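PDB 3DGT: endo-1,3-beta-glucanase from Streptomyces sioyaensis, which probably hydrolyses internal beta-1,3-glycosidic bonds of beta-1,3-glucans, this chain being the family 16 catalytic domain of a longer enzyme. Local coordinates for residues S173-S178 with Q216-N221; A180-T185 with S209-T214. All blocks are in the same frame, centred on the assembly; numbering follows the deposited sequence.

Interaction 1 of 2, residues S173-S178 with Q216-N221; sequences SGIGNS and QTVTAN. Unlike the reference sequence in segment 173-178: S178 (reference Leu).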
ATOM      1  N   SER A 173      -7.485  12.549  -6.997  1.00 14.77           N
ATOM      2  CA  SER A 173      -7.971  12.225  -5.666  1.00 15.43           C
ATOM      3  C   SER A 173      -8.388  10.761  -5.559  1.00 15.10           C
ATOM      4  O   SER A 173      -8.134  10.122  -4.542  1.00 15.02           O
ATOM      5  CB  SER A 173      -9.122  13.140  -5.269  1.00 16.14           C
ATOM      6  OG  SER A 173      -8.693  14.487  -5.249  1.00 19.59           O
ATOM      7  N   GLY A 174      -9.003  10.224  -6.612  1.00 14.52           N
ATOM      8  CA  GLY A 174      -9.536   8.864  -6.559  1.00 14.20           C
ATOM      9  C   GLY A 174     -10.810   8.828  -5.735  1.00 13.78           C
ATOM     10  O   GLY A 174     -11.268   9.859  -5.234  1.00 14.24           O
ATOM     11  N   ILE A 175     -11.388   7.638  -5.603  1.00 13.63           N
ATOM     12  CA  ILE A 175     -12.575   7.436  -4.780  1.00 13.79           C
ATOM     13  C   ILE A 175     -12.073   6.928  -3.434  1.00 13.54           C
ATOM     14  O   ILE A 175     -11.738   5.748  -3.291  1.00 13.47           O
ATOM     15  CB  ILE A 175     -13.562   6.435  -5.426  1.00 13.78           C
ATOM     16  CG1 ILE A 175     -13.931   6.888  -6.847  1.00 14.19           C
ATOM     17  CG2 ILE A 175     -14.825   6.270  -4.556  1.00 14.64           C
ATOM     18  CD1 ILE A 175     -14.746   5.867  -7.648  1.00 14.25           C
ATOM     19  N   GLY A 176     -11.996   7.832  -2.459  1.00 13.28           N
ATOM     20  CA  GLY A 176     -11.350   7.517  -1.191  1.00 12.99           C
ATOM     21  C   GLY A 176     -11.841   8.276   0.020  1.00 13.08           C
ATOM     22  O   GLY A 176     -12.666   9.192  -0.072  1.00 14.01           O
ATOM     23  N   ASN A 177     -11.318   7.871   1.173  1.00 12.78           N
ATOM     24  CA  ASN A 177     -11.722   8.434   2.452  1.00 12.48           C
ATOM     25  C   ASN A 177     -10.560   8.298   3.423  1.00 12.35           C
ATOM     26  O   ASN A 177      -9.619   7.546   3.171  1.00 12.54           O
ATOM     27  CB  ASN A 177     -12.939   7.662   2.978  1.00 12.62           C
ATOM     28  CG  ASN A 177     -13.669   8.361   4.124  1.00 13.43           C
ATOM     29  OD1 ASN A 177     -14.435   7.713   4.850  1.00 15.96           O
ATOM     30  ND2 ASN A 177     -13.457   9.655   4.289  1.00 12.18           N
ATOM     31  N   SER A 178     -10.622   9.024   4.529  1.00 12.27           N
ATOM     32  CA  SER A 178      -9.670   8.866   5.610  1.00 12.68           C
ATOM     33  C   SER A 178     -10.448   8.726   6.909  1.00 12.59           C
ATOM     34  O   SER A 178     -11.596   9.178   7.016  1.00 13.17           O
ATOM     35  CB  SER A 178      -8.725  10.065   5.681  1.00 12.51           C
ATOM     36  OG  SER A 178      -9.467  11.268   5.826  1.00 14.24           O
ATOM     37  N   GLN A 216     -14.509   3.082   3.654  1.00 13.67           N
ATOM     38  CA  GLN A 216     -14.718   3.428   2.255  1.00 14.21           C
ATOM     39  C   GLN A 216     -15.236   2.230   1.490  1.00 14.83           C
ATOM     40  O   GLN A 216     -14.693   1.130   1.602  1.00 15.14           O
ATOM     41  CB  GLN A 216     -13.427   3.949   1.610  1.00 14.54           C
ATOM     42  CG  GLN A 216     -13.560   4.252   0.101  1.00 15.31           C
ATOM     43  CD  GLN A 216     -14.456   5.455  -0.187  1.00 16.78           C
ATOM     44  OE1 GLN A 216     -14.284   6.521   0.404  1.00 19.14           O
ATOM     45  NE2 GLN A 216     -15.417   5.288  -1.099  1.00 16.37           N
ATOM     46  N   THR A 217     -16.301   2.455   0.729  1.00 15.51           N
ATOM     47  CA  THR A 217     -16.814   1.453  -0.192  1.00 16.20           C
ATOM     48  C   THR A 217     -16.874   2.061  -1.588  1.00 15.90           C
ATOM     49  O   THR A 217     -17.230   3.235  -1.761  1.00 16.65           O
ATOM     50  CB  THR A 217     -18.206   0.940   0.220  1.00 16.49           C
ATOM     51  OG1 THR A 217     -18.212   0.605   1.615  1.00 18.83           O
ATOM     52  CG2 THR A 217     -18.587  -0.313  -0.577  1.00 18.28           C
ATOM     53  N   VAL A 218     -16.506   1.251  -2.571  1.00 15.03           N
ATOM     54  CA  VAL A 218     -16.573   1.637  -3.977  1.00 14.73           C
ATOM     55  C   VAL A 218     -17.433   0.582  -4.656  1.00 14.47           C
ATOM     56  O   VAL A 218     -17.264  -0.606  -4.414  1.00 14.74           O
ATOM     57  CB  VAL A 218     -15.159   1.694  -4.622  1.00 14.86           C
ATOM     58  CG1 VAL A 218     -15.229   2.199  -6.064  1.00 16.33           C
ATOM     59  CG2 VAL A 218     -14.222   2.584  -3.797  1.00 16.16           C
ATOM     60  N   THR A 219     -18.381   1.007  -5.487  1.00 14.04           N
ATOM     61  CA  THR A 219     -19.202   0.049  -6.233  1.00 14.01           C
ATOM     62  C   THR A 219     -19.042   0.244  -7.729  1.00 14.23           C
ATOM     63  O   THR A 219     -18.744   1.343  -8.197  1.00 14.23           O
ATOM     64  CB  THR A 219     -20.692   0.125  -5.856  1.00 14.00           C
ATOM     65  OG1 THR A 219     -21.190   1.432  -6.155  1.00 13.93           O
ATOM     66  CG2 THR A 219     -20.908  -0.164  -4.378  1.00 13.62           C
ATOM     67  N   ALA A 220     -19.262  -0.838  -8.474  1.00 14.48           N
ATOM     68  CA  ALA A 220     -19.027  -0.859  -9.917  1.00 15.18           C
ATOM     69  C   ALA A 220     -19.847   0.173 -10.664  1.00 15.67           C
ATOM     70  O   ALA A 220     -19.407   0.670 -11.701  1.00 16.98           O
ATOM     71  CB  ALA A 220     -19.303  -2.237 -10.475  1.00 15.01           C
ATOM     72  N   ASN A 221     -21.029   0.500 -10.148  1.00 15.75           N
ATOM     73  CA  ASN A 221     -21.921   1.409 -10.848  1.00 16.41           C
ATOM     74  C   ASN A 221     -21.497   2.875 -10.717  1.00 16.33           C
ATOM     75  O   ASN A 221     -22.161   3.765 -11.276  1.00 17.21           O
ATOM     76  CB  ASN A 221     -23.365   1.203 -10.386  1.00 16.75           C
ATOM     77  CG  ASN A 221     -23.539   1.441  -8.909  1.00 16.24           C
ATOM     78  OD1 ASN A 221     -22.805   0.888  -8.085  1.00 16.76           O
ATOM     79  ND2 ASN A 221     -24.510   2.264  -8.560  1.00 17.48           N
TER

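Interaction 2 of 2, residues A180-T185 with S209-T214; sequences ACPNTT and SVDGVT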
ATOM      1  N   ALA A 180      -9.492   8.116  11.484  1.00 12.38           N
ATOM      2  CA  ALA A 180      -8.535   7.843  12.550  1.00 12.10           C
ATOM      3  C   ALA A 180      -8.455   6.341  12.821  1.00 12.01           C
ATOM      4  O   ALA A 180      -9.442   5.613  12.645  1.00 13.08           O
ATOM      5  CB  ALA A 180      -8.938   8.585  13.819  1.00 11.57           C
ATOM      6  N   CYS A 181      -7.292   5.860  13.251  1.00 12.58           N
ATOM      7  CA  CYS A 181      -7.228   4.465  13.667  1.00 12.89           C
ATOM      8  C   CYS A 181      -8.065   4.285  14.928  1.00 13.07           C
ATOM      9  O   CYS A 181      -8.008   5.114  15.838  1.00 13.69           O
ATOM     10  CB  CYS A 181      -5.795   4.021  13.906  1.00 13.11           C
ATOM     11  SG  CYS A 181      -4.904   3.676  12.383  1.00 13.59           S
ATOM     12  N   PRO A 182      -8.884   3.228  14.962  1.00 12.79           N
ATOM     13  CA  PRO A 182      -9.606   2.921  16.192  1.00 12.64           C
ATOM     14  C   PRO A 182      -8.696   2.638  17.392  1.00 12.84           C
ATOM     15  O   PRO A 182      -7.631   2.020  17.246  1.00 12.64           O
ATOM     16  CB  PRO A 182     -10.403   1.665  15.819  1.00 12.72           C
ATOM     17  CG  PRO A 182     -10.542   1.730  14.337  1.00 12.75           C
ATOM     18  CD  PRO A 182      -9.244   2.306  13.871  1.00 13.24           C
ATOM     19  N   ASN A 183      -9.136   3.133  18.552  1.00 13.18           N
ATOM     20  CA  ASN A 183      -8.565   2.834  19.881  1.00 13.30           C
ATOM     21  C   ASN A 183      -7.244   3.495  20.208  1.00 13.64           C
ATOM     22  O   ASN A 183      -7.095   4.123  21.263  1.00 15.02           O
ATOM     23  CB  ASN A 183      -8.429   1.331  20.118  1.00 13.67           C
ATOM     24  CG  ASN A 183      -9.741   0.613  20.032  1.00 14.20           C
ATOM     25  OD1 ASN A 183     -10.679   0.917  20.775  1.00 16.07           O
ATOM     26  ND2 ASN A 183      -9.820  -0.364  19.133  1.00 14.19           N
ATOM     27  N   THR A 184      -6.269   3.299  19.326  1.00 13.10           N
ATOM     28  CA  THR A 184      -4.921   3.829  19.516  1.00 12.67           C
ATOM     29  C   THR A 184      -4.515   4.482  18.200  1.00 12.39           C
ATOM     30  O   THR A 184      -5.104   4.192  17.150  1.00 12.50           O
ATOM     31  CB  THR A 184      -3.909   2.715  19.863  1.00 12.50           C
ATOM     32  OG1 THR A 184      -3.879   1.738  18.811  1.00 12.79           O
ATOM     33  CG2 THR A 184      -4.274   2.020  21.173  1.00 12.98           C
ATOM     34  N   THR A 185      -3.519   5.360  18.237  1.00 12.51           N
ATOM     35  CA  THR A 185      -3.086   6.012  16.997  1.00 12.82           C
ATOM     36  C   THR A 185      -2.457   5.015  16.041  1.00 12.43           C
ATOM     37  O   THR A 185      -1.903   4.004  16.462  1.00 12.45           O
ATOM     38  CB  THR A 185      -2.065   7.146  17.217  1.00 13.24           C
ATOM     39  OG1 THR A 185      -0.798   6.593  17.603  1.00 14.76           O
ATOM     40  CG2 THR A 185      -2.579   8.153  18.244  1.00 13.96           C
ATOM     41  N   SER A 209     -11.291  -1.304   5.055  1.00 10.84           N
ATOM     42  CA  SER A 209     -11.484  -1.249   6.504  1.00 11.71           C
ATOM     43  C   SER A 209     -10.178  -1.100   7.269  1.00 11.66           C
ATOM     44  O   SER A 209      -9.099  -1.417   6.761  1.00 12.17           O
ATOM     45  CB  SER A 209     -12.241  -2.485   6.987  1.00 11.87           C
ATOM     46  OG  SER A 209     -11.587  -3.679   6.609  1.00 12.67           O
ATOM     47  N   VAL A 210     -10.302  -0.603   8.497  1.00 11.71           N
ATOM     48  CA  VAL A 210      -9.202  -0.575   9.449  1.00 11.74           C
ATOM     49  C   VAL A 210      -9.701  -1.206  10.742  1.00 11.73           C
ATOM     50  O   VAL A 210     -10.775  -0.867  11.237  1.00 11.75           O
ATOM     51  CB  VAL A 210      -8.630   0.860   9.679  1.00 11.92           C
ATOM     52  CG1 VAL A 210      -9.717   1.835  10.156  1.00 11.64           C
ATOM     53  CG2 VAL A 210      -7.464   0.822  10.679  1.00 12.51           C
ATOM     54  N   ASP A 211      -8.924  -2.150  11.262  1.00 12.23           N
ATOM     55  CA  ASP A 211      -9.294  -2.907  12.467  1.00 12.35           C
ATOM     56  C   ASP A 211     -10.726  -3.434  12.386  1.00 12.58           C
ATOM     57  O   ASP A 211     -11.479  -3.398  13.367  1.00 13.18           O
ATOM     58  CB  ASP A 211      -9.101  -2.050  13.720  1.00 12.46           C
ATOM     59  CG  ASP A 211      -7.665  -1.620  13.927  1.00 12.16           C
ATOM     60  OD1 ASP A 211      -6.740  -2.339  13.488  1.00 13.19           O
ATOM     61  OD2 ASP A 211      -7.478  -0.554  14.536  1.00 12.26           O
ATOM     62  N   GLY A 212     -11.093  -3.911  11.202  1.00 13.06           N
ATOM     63  CA  GLY A 212     -12.408  -4.505  10.996  1.00 13.80           C
ATOM     64  C   GLY A 212     -13.555  -3.531  10.774  1.00 14.62           C
ATOM     65  O   GLY A 212     -14.711  -3.968  10.661  1.00 15.94           O
ATOM     66  N   VAL A 213     -13.257  -2.228  10.686  1.00 13.97           N
ATOM     67  CA  VAL A 213     -14.301  -1.200  10.548  1.00 14.82           C
ATOM     68  C   VAL A 213     -14.243  -0.572   9.159  1.00 14.23           C
ATOM     69  O   VAL A 213     -13.244   0.029   8.782  1.00 13.78           O
ATOM     70  CB  VAL A 213     -14.180  -0.112  11.634  1.00 15.33           C
ATOM     71  CG1 VAL A 213     -15.432   0.773  11.616  1.00 16.21           C
ATOM     72  CG2 VAL A 213     -14.025  -0.748  13.023  1.00 17.12           C
ATOM     73  N   THR A 214     -15.328  -0.704   8.400  1.00 13.98           N
ATOM     74  CA  THR A 214     -15.349  -0.231   7.019  1.00 14.03           C
ATOM     75  C   THR A 214     -15.518   1.281   6.938  1.00 14.02           C
ATOM     76  O   THR A 214     -16.451   1.840   7.533  1.00 15.12           O
ATOM     77  CB  THR A 214     -16.445  -0.954   6.217  1.00 14.18           C
ATOM     78  OG1 THR A 214     -16.153  -2.362   6.202  1.00 15.15           O
ATOM     79  CG2 THR A 214     -16.506  -0.425   4.777  1.00 14.38           C
TER

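Interaction 1 of 2, residues S173-S178 with Q216-N221
Q216 and I175 meet at about a right angle, side chain across side chain, and together with V218 and N177 they bridge two nearly antiparallel strands. The axes of 175-178 and 216-219 run at 170° and come no closer than 6.9 Å. Backbone bonding goes elsewhere: I175 and N177 pair with M159 and A157, while Q216 and V218 pair with F208 and I206, leaving side chains to bridge the strands.

The apolar part is a methyl-to-methyl contact, I175 CG2 lying 3.8 Å from V218 CG2. This CG2, anti to the backbone N of I175, is the branch that meets both V218 and Q216. Farther out, I175 CD1 reaches V218 CG1 at 4.0 Å. Two beta-branched residues suit this place because their methyls spread close to extended backbone; V218, which is buried, also touches M159.

The polar part belongs to Q216. Its chain leaves anti to the backbone N, and a bend at chi2 (69°) brings CD over G176. Q216 NE2 rests 3.6 Å from I175 CG2 and makes a weak bond of 2.8 Å to its neighbour T217 O. Q216 OE1 comes within 3.0 Å of G176 C and 3.1 Å of N177 CB. G176 O is another acceptor, so its approach to OE1 brings no bond. Even a CB at G176 would point away from the 216-221 strand. An alanine in place of Q216 would probably open a gap over G176 and leave I175 CG2 without its amide neighbour.

Two strands, each hydrogen-bonded to a different neighbour, thus approach through side chains, as where the sheets of a beta sandwich come together, consistent with the jelly roll of family 16 glycoside hydrolases.

Interaction 2 of 2, residues A180-T185 with S209-T214
P182 lays its ring against V210 and D211, at the start of a tight hairpin turn, and this is the closely packed part of the contact. Both methyls of V210 take part: CG1 lies 3.8 Å and CG2 3.9 Å from P182 CD. With chi1 at 57°, CG1 sits between the backbone N and the carbonyl carbon, while V210 CG2, anti to the N, also reaches C181 SG at 4.2 Å. C181 is buried, and its sulfur is tied to C186 by a disulfide. A rigid proline ring suits the place, offering an apolar flank without a backbone N-H to satisfy.

D211 OD2 approaches the same ring, 3.4 Å from P182 CD, a carbon next to nitrogen whose hydrogens are probably somewhat polarised toward the carboxylate. OD1 accepts a bond from T192 N. The type I' turn from V210 to V213 puts D211 and G212 at positive phi, a conformation that glycine adopts with least strain and aspartate tolerates.

Toward solvent the packing thins: exposed V213 brings CG2 only to 4.5 Å from P182 CG, and the loop turns off through the exposed N183 and T184.

P182 O bonds to H191 NE2, so both segments direct polar groups to strand 191-198, and what passes directly between them is largely non-directional van der Waals packing.

Interactions 1 and 2 are consecutive steps along one stretch of fold: 180-185 follows strand 175-179 closely, and 209-214 turns into strand 213-219, so interaction 2 is nested inside the chain loop that interaction 1 closes. Their centres lie about 17 Å apart, and beyond adjoining in sequence the two contacts do not touch. Strand 213-219 serves both, beginning at the hairpin beside the disulfide loop and ending beside I175. Interaction 1 lies away from the metal site. Interaction 2 is nearer the magnesium ion, whose site comprises D16, G66 and D269; the D211 and D269 side chains are about 11 Å apart, so D211 is not itself a ligand.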